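Local coordinates for oligopeptide-binding protein AppA (Bacillus subtilis, PDB 1XOC), which binds oligopeptides outside the cell membrane and hands them to an ABC permease that serves sporulation and genetic competence, at residues N50-E61 / K503-E514; K66-K74 / D83-K91. All coordinates share one frame; numbering follows the deposited sequence.

Contact 1: N50-E61 / K503-E514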
loop_
_atom_site.group_PDB
_atom_site.type_symbol
_atom_site.label_atom_id
_atom_site.label_comp_id
_atom_site.label_asym_id
_atom_site.label_seq_id
_atom_site.Cartn_x
_atom_site.Cartn_y
_atom_site.Cartn_z
ATOM N N ASN A 50 9.546 -3.696 -7.699
ATOM C CA ASN A 50 8.964 -4.661 -8.648
ATOM C C ASN A 50 9.605 -4.608 -10.032
ATOM O O ASN A 50 9.411 -5.540 -10.831
ATOM C CB ASN A 50 7.442 -4.549 -8.683
ATOM C CG ASN A 50 6.817 -5.283 -7.513
ATOM O OD1 ASN A 50 6.820 -4.807 -6.378
ATOM N ND2 ASN A 50 6.375 -6.484 -7.768
ATOM N N MET A 51 10.352 -3.547 -10.339
ATOM C CA MET A 51 11.146 -3.465 -11.572
ATOM C C MET A 51 12.551 -3.979 -11.376
ATOM O O MET A 51 13.138 -4.549 -12.286
ATOM C CB MET A 51 11.174 -2.031 -12.124
ATOM C CG MET A 51 9.841 -1.650 -12.712
ATOM S SD MET A 51 9.781 -0.042 -13.534
ATOM C CE MET A 51 9.874 1.032 -12.119
ATOM N N LEU A 52 13.136 -3.716 -10.200
ATOM C CA LEU A 52 14.537 -4.136 -9.926
ATOM C C LEU A 52 14.754 -5.606 -9.580
ATOM O O LEU A 52 15.840 -6.132 -9.835
ATOM C CB LEU A 52 15.139 -3.325 -8.762
ATOM C CG LEU A 52 15.352 -1.829 -8.946
ATOM C CD1 LEU A 52 15.695 -1.132 -7.672
ATOM C CD2 LEU A 52 16.411 -1.656 -9.980
ATOM N N TYR A 53 13.773 -6.231 -8.903
ATOM C CA TYR A 53 13.951 -7.526 -8.271
ATOM C C TYR A 53 13.030 -8.540 -8.878
ATOM O O TYR A 53 12.088 -8.186 -9.600
ATOM C CB TYR A 53 13.664 -7.415 -6.763
ATOM C CG TYR A 53 14.573 -6.447 -6.071
ATOM C CD1 TYR A 53 15.933 -6.713 -5.975
ATOM C CD2 TYR A 53 14.067 -5.321 -5.479
ATOM C CE1 TYR A 53 16.798 -5.831 -5.357
ATOM C CE2 TYR A 53 14.914 -4.441 -4.857
ATOM C CZ TYR A 53 16.255 -4.710 -4.793
ATOM O OH TYR A 53 17.075 -3.793 -4.126
ATOM N N SER A 54 13.282 -9.795 -8.524
ATOM C CA SER A 54 12.399 -10.902 -8.814
ATOM C C SER A 54 11.811 -11.464 -7.505
ATOM O O SER A 54 12.374 -11.292 -6.417
ATOM C CB SER A 54 13.137 -12.003 -9.546
ATOM O OG SER A 54 13.694 -11.549 -10.764
ATOM N N PHE A 55 10.723 -12.219 -7.705
ATOM C CA PHE A 55 9.874 -12.762 -6.648
ATOM C C PHE A 55 9.512 -14.193 -7.028
ATOM O O PHE A 55 9.334 -14.515 -8.204
ATOM C CB PHE A 55 8.594 -11.916 -6.541
ATOM C CG PHE A 55 8.889 -10.419 -6.303
ATOM C CD1 PHE A 55 8.783 -9.829 -5.035
ATOM C CD2 PHE A 55 9.252 -9.625 -7.369
ATOM C CE1 PHE A 55 9.110 -8.464 -4.872
ATOM C CE2 PHE A 55 9.577 -8.262 -7.165
ATOM C CZ PHE A 55 9.476 -7.729 -5.965
ATOM N N LEU A 56 9.369 -15.050 -6.026
ATOM C CA LEU A 56 9.062 -16.429 -6.288
ATOM C C LEU A 56 7.735 -16.571 -7.047
ATOM O O LEU A 56 7.572 -17.439 -7.925
ATOM C CB LEU A 56 9.018 -17.236 -4.981
ATOM C CG LEU A 56 10.418 -17.474 -4.405
ATOM C CD1 LEU A 56 10.331 -18.094 -3.002
ATOM C CD2 LEU A 56 11.335 -18.263 -5.335
ATOM N N THR A 57 6.748 -15.753 -6.695
ATOM C CA THR A 57 5.435 -15.751 -7.350
ATOM C C THR A 57 5.042 -14.343 -7.728
ATOM O O THR A 57 5.699 -13.375 -7.304
ATOM C CB THR A 57 4.328 -16.306 -6.451
ATOM O OG1 THR A 57 4.287 -15.506 -5.253
ATOM C CG2 THR A 57 4.553 -17.787 -6.121
ATOM N N LYS A 58 3.953 -14.192 -8.448
ATOM C CA LYS A 58 3.437 -12.914 -8.905
ATOM C C LYS A 58 1.931 -13.039 -8.991
ATOM O O LYS A 58 1.419 -14.030 -9.514
ATOM C CB LYS A 58 4.019 -12.602 -10.288
ATOM C CG LYS A 58 3.601 -11.332 -10.928
ATOM C CD LYS A 58 4.175 -11.253 -12.368
ATOM C CE LYS A 58 5.549 -10.638 -12.444
ATOM N NZ LYS A 58 6.097 -10.669 -13.860
ATOM N N THR A 59 1.210 -12.060 -8.469
ATOM C CA THR A 59 -0.238 -12.056 -8.532
ATOM C C THR A 59 -0.656 -11.268 -9.761
ATOM O O THR A 59 -0.231 -10.105 -9.957
ATOM C CB THR A 59 -0.877 -11.544 -7.224
ATOM O OG1 THR A 59 -0.586 -12.477 -6.172
ATOM C CG2 THR A 59 -2.350 -11.375 -7.332
ATOM N N ASP A 60 -1.428 -11.921 -10.628
ATOM C CA ASP A 60 -1.756 -11.345 -11.911
ATOM C C ASP A 60 -2.952 -10.398 -11.845
ATOM O O ASP A 60 -3.490 -10.118 -10.759
ATOM C CB ASP A 60 -1.893 -12.432 -12.973
ATOM C CG ASP A 60 -3.152 -13.205 -12.859
ATOM O OD1 ASP A 60 -4.019 -12.832 -12.046
ATOM O OD2 ASP A 60 -3.330 -14.208 -13.617
ATOM N N GLU A 61 -3.316 -9.850 -13.002
ATOM C CA GLU A 61 -4.381 -8.840 -13.064
ATOM C C GLU A 61 -5.769 -9.342 -12.668
ATOM O O GLU A 61 -6.662 -8.539 -12.377
ATOM C CB GLU A 61 -4.423 -8.174 -14.439
ATOM C CG GLU A 61 -4.982 -9.023 -15.558
ATOM C CD GLU A 61 -4.018 -10.073 -16.111
ATOM O OE1 GLU A 61 -4.429 -10.765 -17.062
ATOM O OE2 GLU A 61 -2.864 -10.213 -15.636
ATOM N N LYS A 503 -1.831 -4.444 -19.655
ATOM C CA LYS A 503 -3.016 -5.009 -19.017
ATOM C C LYS A 503 -3.214 -4.257 -17.707
ATOM O O LYS A 503 -2.236 -4.023 -16.967
ATOM C CB LYS A 503 -2.798 -6.486 -18.703
ATOM C CG LYS A 503 -2.686 -7.392 -19.919
ATOM C CD LYS A 503 -2.265 -8.820 -19.490
ATOM C CE LYS A 503 -2.180 -9.797 -20.650
ATOM N NZ LYS A 503 -2.148 -11.219 -20.133
ATOM N N TYR A 504 -4.461 -3.859 -17.462
ATOM C CA TYR A 504 -4.790 -3.143 -16.239
ATOM C C TYR A 504 -4.697 -4.088 -15.035
ATOM O O TYR A 504 -5.340 -5.129 -15.005
ATOM C CB TYR A 504 -6.182 -2.514 -16.294
ATOM C CG TYR A 504 -6.512 -1.846 -14.971
ATOM C CD1 TYR A 504 -6.003 -0.598 -14.663
ATOM C CD2 TYR A 504 -7.277 -2.487 -14.009
ATOM C CE1 TYR A 504 -6.259 -0.001 -13.436
ATOM C CE2 TYR A 504 -7.536 -1.887 -12.768
ATOM C CZ TYR A 504 -7.018 -0.654 -12.503
ATOM O OH TYR A 504 -7.263 -0.057 -11.298
ATOM N N HIS A 505 -3.907 -3.683 -14.051
ATOM C CA HIS A 505 -3.753 -4.370 -12.780
ATOM C C HIS A 505 -4.200 -3.420 -11.667
ATOM O O HIS A 505 -3.709 -2.263 -11.594
ATOM C CB HIS A 505 -2.310 -4.808 -12.595
ATOM C CG HIS A 505 -2.091 -5.824 -11.507
ATOM N ND1 HIS A 505 -2.256 -5.552 -10.165
ATOM C CD2 HIS A 505 -1.671 -7.108 -11.578
ATOM C CE1 HIS A 505 -1.974 -6.642 -9.462
ATOM N NE2 HIS A 505 -1.637 -7.610 -10.306
ATOM N N PRO A 506 -5.101 -3.858 -10.779
ATOM C CA PRO A 506 -5.683 -2.918 -9.807
ATOM C C PRO A 506 -4.786 -2.503 -8.636
ATOM O O PRO A 506 -5.127 -1.528 -7.918
ATOM C CB PRO A 506 -6.928 -3.664 -9.331
ATOM C CG PRO A 506 -6.539 -5.083 -9.423
ATOM C CD PRO A 506 -5.767 -5.181 -10.704
ATOM N N LYS A 507 -3.660 -3.196 -8.478
ATOM C CA LYS A 507 -2.706 -2.931 -7.420
ATOM C C LYS A 507 -1.339 -2.432 -7.904
ATOM O O LYS A 507 -0.755 -1.481 -7.321
ATOM C CB LYS A 507 -2.539 -4.185 -6.557
ATOM C CG LYS A 507 -1.593 -3.921 -5.369
ATOM C CD LYS A 507 -1.441 -5.112 -4.439
ATOM C CE LYS A 507 -0.337 -4.862 -3.391
ATOM N NZ LYS A 507 -0.757 -3.884 -2.375
ATOM N N ARG A 508 -0.800 -3.065 -8.937
ATOM C CA ARG A 508 0.509 -2.689 -9.480
ATOM C C ARG A 508 0.372 -1.872 -10.763
ATOM O O ARG A 508 0.098 -2.432 -11.837
ATOM C CB ARG A 508 1.381 -3.918 -9.739
ATOM C CG ARG A 508 1.896 -4.631 -8.544
ATOM C CD ARG A 508 3.329 -4.210 -8.204
ATOM N NE ARG A 508 3.428 -2.825 -7.775
ATOM C CZ ARG A 508 3.034 -2.377 -6.588
ATOM N NH1 ARG A 508 2.521 -3.213 -5.696
ATOM N NH2 ARG A 508 3.153 -1.088 -6.290
ATOM N N ASP A 509 0.566 -0.557 -10.665
ATOM C CA ASP A 509 0.365 0.345 -11.812
ATOM C C ASP A 509 1.260 0.007 -12.984
ATOM O O ASP A 509 0.880 0.202 -14.124
ATOM C CB ASP A 509 0.589 1.826 -11.419
ATOM C CG ASP A 509 -0.564 2.396 -10.663
ATOM O OD1 ASP A 509 -1.558 1.651 -10.401
ATOM O OD2 ASP A 509 -0.503 3.612 -10.351
ATOM N N LEU A 510 2.439 -0.494 -12.667
ATOM C CA LEU A 510 3.438 -0.837 -13.680
ATOM C C LEU A 510 3.547 -2.353 -13.840
ATOM O O LEU A 510 4.569 -2.869 -14.260
ATOM C CB LEU A 510 4.784 -0.219 -13.317
ATOM C CG LEU A 510 4.750 1.305 -13.053
ATOM C CD1 LEU A 510 6.126 1.876 -12.701
ATOM C CD2 LEU A 510 4.174 2.047 -14.263
ATOM N N TYR A 511 2.451 -3.071 -13.598
ATOM C CA TYR A 511 2.466 -4.511 -13.730
ATOM C C TYR A 511 2.982 -4.930 -15.107
ATOM O O TYR A 511 2.447 -4.509 -16.112
ATOM C CB TYR A 511 1.071 -5.088 -13.515
ATOM C CG TYR A 511 0.968 -6.607 -13.695
ATOM C CD1 TYR A 511 1.552 -7.475 -12.783
ATOM C CD2 TYR A 511 0.305 -7.151 -14.770
ATOM C CE1 TYR A 511 1.448 -8.870 -12.945
ATOM C CE2 TYR A 511 0.227 -8.521 -14.939
ATOM C CZ TYR A 511 0.822 -9.359 -14.016
ATOM O OH TYR A 511 0.775 -10.730 -14.154
ATOM N N ASN A 512 3.976 -5.809 -15.124
ATOM C CA ASN A 512 4.495 -6.414 -16.367
ATOM C C ASN A 512 4.941 -5.387 -17.417
ATOM O O ASN A 512 4.869 -5.622 -18.630
ATOM C CB ASN A 512 3.531 -7.442 -16.925
ATOM C CG ASN A 512 3.772 -8.818 -16.359
ATOM O OD1 ASN A 512 4.505 -8.995 -15.365
ATOM N ND2 ASN A 512 3.139 -9.808 -16.959
ATOM N N ILE A 513 5.460 -4.273 -16.919
ATOM C CA ILE A 513 6.031 -3.197 -17.751
ATOM C C ILE A 513 7.099 -3.716 -18.724
ATOM O O ILE A 513 7.248 -3.168 -19.830
ATOM C CB ILE A 513 6.524 -1.996 -16.875
ATOM C CG1 ILE A 513 7.010 -0.853 -17.782
ATOM C CG2 ILE A 513 7.553 -2.420 -15.823
ATOM C CD1 ILE A 513 7.110 0.463 -17.058
ATOM N N GLU A 514 7.779 -4.799 -18.349
ATOM C CA GLU A 514 8.737 -5.450 -19.271
ATOM C C GLU A 514 8.107 -6.017 -20.534
ATOM O O GLU A 514 8.822 -6.346 -21.488
ATOM C CB GLU A 514 9.528 -6.532 -18.533
ATOM C CG GLU A 514 8.696 -7.622 -17.894
ATOM C CD GLU A 514 8.198 -7.331 -16.452
ATOM O OE1 GLU A 514 8.051 -6.160 -15.989
ATOM O OE2 GLU A 514 7.954 -8.332 -15.761
HETATM O O HOH W 1 8.544 -4.964 -13.599
HETATM O O HOH W 2 8.547 -10.898 -15.573
HETATM O O HOH W 3 7.397 -8.163 -13.195
HETATM O O HOH W 4 -0.432 -11.715 -16.260
HETATM O O HOH W 5 -3.088 -12.510 -18.020
#
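His505 and Lys58 reach across with CG anti to the backbone N, chi1 -165° and 180°. The imidazole of His505 is thereby turned to the backbone of strand 57-59. Its NE2 donates to Thr59 O at 2.9 Å. The acceptor lies near the ring plane, but the donor sits above the carbonyl plane of Thr59. His505 ND1 accepts from Lys507 N at 3.2 Å, so both ring nitrogens are bonded and the ring is fixed in its rotation. His505 CD2 lies over one face of the Tyr511 ring. With an alanine here, Thr59 O and Lys507 N would probably lose these partners and Tyr511 the cover on that face. The Lys58 chain passes Tyr511 with CD 3.7 Å from CE1, then bends at chi3. Its NZ donates to Asn512 OD1 at 2.8 Å, in the carbonyl plane, and forms a salt bridge with Glu514 OE2 at 3.5 Å. Two waters also join Lys58 NZ to that oxygen. Met51 adds apolar packing, with CE on Leu510 CD1 and CG on Ile513 CG2. Lys507 NZ bonds the bound peptide's backbone. This makes a mainly polar clasp, partly through water, between loop 503-514 and strand 57-59, where Thr59 also packs on the peptide backbone.

Contact 2: K66-K74 / D83-K91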
loop_
_atom_site.group_PDB
_atom_site.type_symbol
_atom_site.label_atom_id
_atom_site.label_comp_id
_atom_site.label_asym_id
_atom_site.label_seq_id
_atom_site.Cartn_x
_atom_site.Cartn_y
_atom_site.Cartn_z
ATOM N N LYS A 66 0.601 -16.720 -9.625
ATOM C CA LYS A 66 1.324 -17.398 -10.697
ATOM C C LYS A 66 2.773 -17.579 -10.309
ATOM O O LYS A 66 3.314 -16.780 -9.588
ATOM C CB LYS A 66 1.284 -16.534 -11.971
ATOM C CG LYS A 66 -0.106 -16.225 -12.452
ATOM C CD LYS A 66 -0.829 -17.492 -12.818
ATOM C CE LYS A 66 -2.178 -17.267 -13.474
ATOM N NZ LYS A 66 -2.970 -18.527 -13.644
ATOM N N LEU A 67 3.440 -18.606 -10.789
ATOM C CA LEU A 67 4.873 -18.802 -10.583
ATOM C C LEU A 67 5.659 -17.728 -11.351
ATOM O O LEU A 67 5.295 -17.416 -12.502
ATOM C CB LEU A 67 5.259 -20.178 -11.154
ATOM C CG LEU A 67 4.930 -21.387 -10.274
ATOM C CD1 LEU A 67 3.915 -21.145 -9.137
ATOM C CD2 LEU A 67 4.511 -22.546 -11.171
ATOM N N SER A 68 6.732 -17.189 -10.768
ATOM C CA SER A 68 7.582 -16.271 -11.497
ATOM C C SER A 68 9.033 -16.804 -11.429
ATOM O O SER A 68 9.449 -17.523 -12.333
ATOM C CB SER A 68 7.432 -14.855 -10.928
ATOM O OG SER A 68 8.257 -13.939 -11.637
ATOM N N LEU A 69 9.782 -16.490 -10.374
ATOM C CA LEU A 69 11.120 -17.045 -10.183
ATOM C C LEU A 69 11.064 -18.567 -9.883
ATOM O O LEU A 69 11.957 -19.335 -10.270
ATOM C CB LEU A 69 11.858 -16.287 -9.086
ATOM C CG LEU A 69 13.286 -16.662 -8.755
ATOM C CD1 LEU A 69 14.168 -16.603 -10.011
ATOM C CD2 LEU A 69 13.768 -15.722 -7.647
ATOM N N ALA A 70 10.016 -18.999 -9.179
ATOM C CA ALA A 70 9.834 -20.415 -8.881
ATOM C C ALA A 70 9.507 -21.240 -10.124
ATOM O O ALA A 70 8.719 -20.804 -10.949
ATOM C CB ALA A 70 8.719 -20.578 -7.839
ATOM N N GLU A 71 10.167 -22.395 -10.262
ATOM C CA GLU A 71 9.844 -23.421 -11.265
ATOM C C GLU A 71 8.650 -24.232 -10.810
ATOM O O GLU A 71 7.803 -24.568 -11.618
ATOM C CB GLU A 71 11.064 -24.319 -11.479
ATOM C CG GLU A 71 10.971 -25.217 -12.664
ATOM C CD GLU A 71 12.320 -25.790 -13.140
ATOM O OE1 GLU A 71 13.427 -25.307 -12.760
ATOM O OE2 GLU A 71 12.263 -26.746 -13.937
ATOM N N SER A 72 8.599 -24.559 -9.519
ATOM C CA SER A 72 7.484 -25.252 -8.936
ATOM C C SER A 72 7.385 -25.007 -7.424
ATOM O O SER A 72 8.378 -24.724 -6.775
ATOM C CB SER A 72 7.606 -26.749 -9.220
ATOM O OG SER A 72 8.738 -27.248 -8.561
ATOM N N ILE A 73 6.166 -25.098 -6.901
ATOM C CA ILE A 73 5.878 -24.991 -5.470
ATOM C C ILE A 73 4.944 -26.140 -5.099
ATOM O O ILE A 73 3.880 -26.342 -5.717
ATOM C CB ILE A 73 5.156 -23.729 -5.161
ATOM C CG1 ILE A 73 6.046 -22.561 -5.585
ATOM C CG2 ILE A 73 4.836 -23.661 -3.647
ATOM C CD1 ILE A 73 5.393 -21.203 -5.417
ATOM N N LYS A 74 5.356 -26.930 -4.113
ATOM C CA LYS A 74 4.534 -28.020 -3.598
ATOM C C LYS A 74 4.153 -27.723 -2.160
ATOM O O LYS A 74 5.025 -27.503 -1.320
ATOM C CB LYS A 74 5.320 -29.326 -3.653
ATOM C CG LYS A 74 4.615 -30.502 -3.082
ATOM C CD LYS A 74 3.451 -30.970 -3.954
ATOM C CE LYS A 74 2.847 -32.273 -3.451
ATOM N NZ LYS A 74 1.462 -32.432 -3.959
ATOM N N ASP A 83 7.740 -26.728 -0.498
ATOM C CA ASP A 83 8.982 -27.112 -1.206
ATOM C C ASP A 83 9.017 -26.370 -2.519
ATOM O O ASP A 83 8.123 -26.534 -3.355
ATOM C CB ASP A 83 8.953 -28.641 -1.461
ATOM C CG ASP A 83 10.265 -29.199 -2.021
ATOM O OD1 ASP A 83 11.293 -28.461 -2.041
ATOM O OD2 ASP A 83 10.257 -30.395 -2.396
ATOM N N VAL A 84 10.031 -25.517 -2.689
ATOM C CA VAL A 84 10.101 -24.590 -3.806
ATOM C C VAL A 84 11.339 -24.835 -4.630
ATOM O O VAL A 84 12.437 -24.825 -4.130
ATOM C CB VAL A 84 10.133 -23.153 -3.285
ATOM C CG1 VAL A 84 10.378 -22.119 -4.445
ATOM C CG2 VAL A 84 8.863 -22.829 -2.531
ATOM N N LYS A 85 11.139 -25.125 -5.909
ATOM C CA LYS A 85 12.233 -25.254 -6.854
ATOM C C LYS A 85 12.346 -23.953 -7.630
ATOM O O LYS A 85 11.351 -23.415 -8.079
ATOM C CB LYS A 85 11.954 -26.413 -7.799
ATOM C CG LYS A 85 11.958 -27.748 -7.071
ATOM C CD LYS A 85 11.631 -28.955 -7.968
ATOM C CE LYS A 85 11.452 -30.281 -7.130
ATOM N NZ LYS A 85 10.450 -30.189 -5.963
ATOM N N ILE A 86 13.570 -23.476 -7.799
ATOM C CA ILE A 86 13.876 -22.172 -8.373
ATOM C C ILE A 86 14.360 -22.377 -9.803
ATOM O O ILE A 86 15.118 -23.305 -10.062
ATOM C CB ILE A 86 15.006 -21.516 -7.524
ATOM C CG1 ILE A 86 14.547 -21.330 -6.051
ATOM C CG2 ILE A 86 15.473 -20.205 -8.111
ATOM C CD1 ILE A 86 15.666 -20.989 -5.088
ATOM N N LYS A 87 13.903 -21.545 -10.725
ATOM C CA LYS A 87 14.436 -21.563 -12.102
ATOM C C LYS A 87 15.958 -21.401 -12.124
ATOM O O LYS A 87 16.521 -20.607 -11.358
ATOM C CB LYS A 87 13.759 -20.466 -12.939
ATOM C CG LYS A 87 12.282 -20.769 -13.270
ATOM C CD LYS A 87 11.664 -19.606 -13.992
ATOM C CE LYS A 87 10.347 -19.892 -14.627
ATOM N NZ LYS A 87 9.217 -19.700 -13.757
ATOM N N LYS A 88 16.610 -22.151 -13.013
ATOM C CA LYS A 88 18.054 -22.114 -13.181
ATOM C C LYS A 88 18.426 -21.092 -14.245
ATOM O O LYS A 88 17.648 -20.823 -15.175
ATOM C CB LYS A 88 18.566 -23.485 -13.603
ATOM C CG LYS A 88 18.183 -24.619 -12.681
ATOM C CD LYS A 88 18.866 -25.903 -13.138
ATOM C CE LYS A 88 18.193 -27.172 -12.587
ATOM N NZ LYS A 88 18.511 -27.321 -11.164
ATOM N N GLY A 89 19.613 -20.512 -14.106
ATOM C CA GLY A 89 20.135 -19.581 -15.103
ATOM C C GLY A 89 19.659 -18.154 -14.952
ATOM O O GLY A 89 19.852 -17.323 -15.850
ATOM N N VAL A 90 19.013 -17.848 -13.829
ATOM C CA VAL A 90 18.595 -16.483 -13.543
ATOM C C VAL A 90 19.794 -15.725 -12.985
ATOM O O VAL A 90 20.471 -16.189 -12.075
ATOM C CB VAL A 90 17.433 -16.460 -12.504
ATOM C CG1 VAL A 90 17.054 -15.044 -12.166
ATOM C CG2 VAL A 90 16.255 -17.249 -13.044
ATOM N N LYS A 91 20.058 -14.553 -13.535
ATOM C CA LYS A 91 21.217 -13.759 -13.110
ATOM C C LYS A 91 20.821 -12.470 -12.397
ATOM O O LYS A 91 19.860 -11.798 -12.785
ATOM C CB LYS A 91 22.106 -13.368 -14.311
ATOM C CG LYS A 91 22.476 -14.502 -15.265
ATOM C CD LYS A 91 23.293 -15.560 -14.580
ATOM C CE LYS A 91 23.625 -16.691 -15.558
ATOM N NZ LYS A 91 24.449 -17.770 -14.945
HETATM O O HOH W 6 15.032 -24.045 -14.775
HETATM O O HOH W 7 15.311 -25.794 -11.045
HETATM O O HOH W 8 8.558 -28.001 -5.895
#
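A classic beta bulge interrupts the hairpin pairing: Glu71 and Ser72 both face Lys85. Glu71 N gives its hydrogen to Lys85 O at 2.7 Å, while the bond from Ser72 N to the same oxygen is weak, at 3.3 Å. The register shifts by one residue there. Beyond it the antiparallel ladder is regular, with Ser72 and Lys74 in hydrogen-bonded pairs with Lys85 and Asp83. Ile73 and Val84 form the non-hydrogen-bonded pair between them. Their side chains lie side by side, CG1 of Ile73 4.2 Å from CG2 of Val84. Helix 147-155 covers Ile73 on this face.

On the other side, Lys87 reaches back to the backbone of Ser68 to Ala70, just before the corner at Glu71. Its chain runs extended to CE, and the bend at chi4 (88°) swings NZ to two carbonyls. It donates to Ser68 O at 2.6 Å and to Ala70 O at 3.1 Å, the latter from above the carbonyl plane. Lys87 N also bonds Leu69 O, in a nearly straight bond of 168°. Leu69 CD1 packs on Val90 CG2 at 3.7 Å. Waters link Glu71 OE1 to Ile86 O and Lys88 N. Lys85 NZ forms salt bridges with Asp83 OD2 and with Glu136 of the neighbouring strand 136-141. The chemistry implies that the Lys87 ammonium grips two carbonyls and its backbone N the one between, while strand pairing holds the hairpin beyond.

The two contacts meet in one antiparallel sheet, where strands 57-59 and 65-76 are neighbours. Lys58 O and Lys66 N lie 2.8 Å apart, probably hydrogen-bonded. Phe55 O and Leu69 N, 3.0 Å apart, are probably bonded too. Contact 2 is local: it closes a hairpin between strands adjacent in sequence, and its centre is about 26 Å from the centre of the chain. Contact 1, its centre about 14 Å from that point, joins residues more than 440 positions apart and encloses contact 2 within its loop. Both are partly buried, but contact 2 has more exposed residues. Backbone ladder bonds dominate there. Contact 1 depends more on side chains, with an imidazole, a lysine and bridging waters.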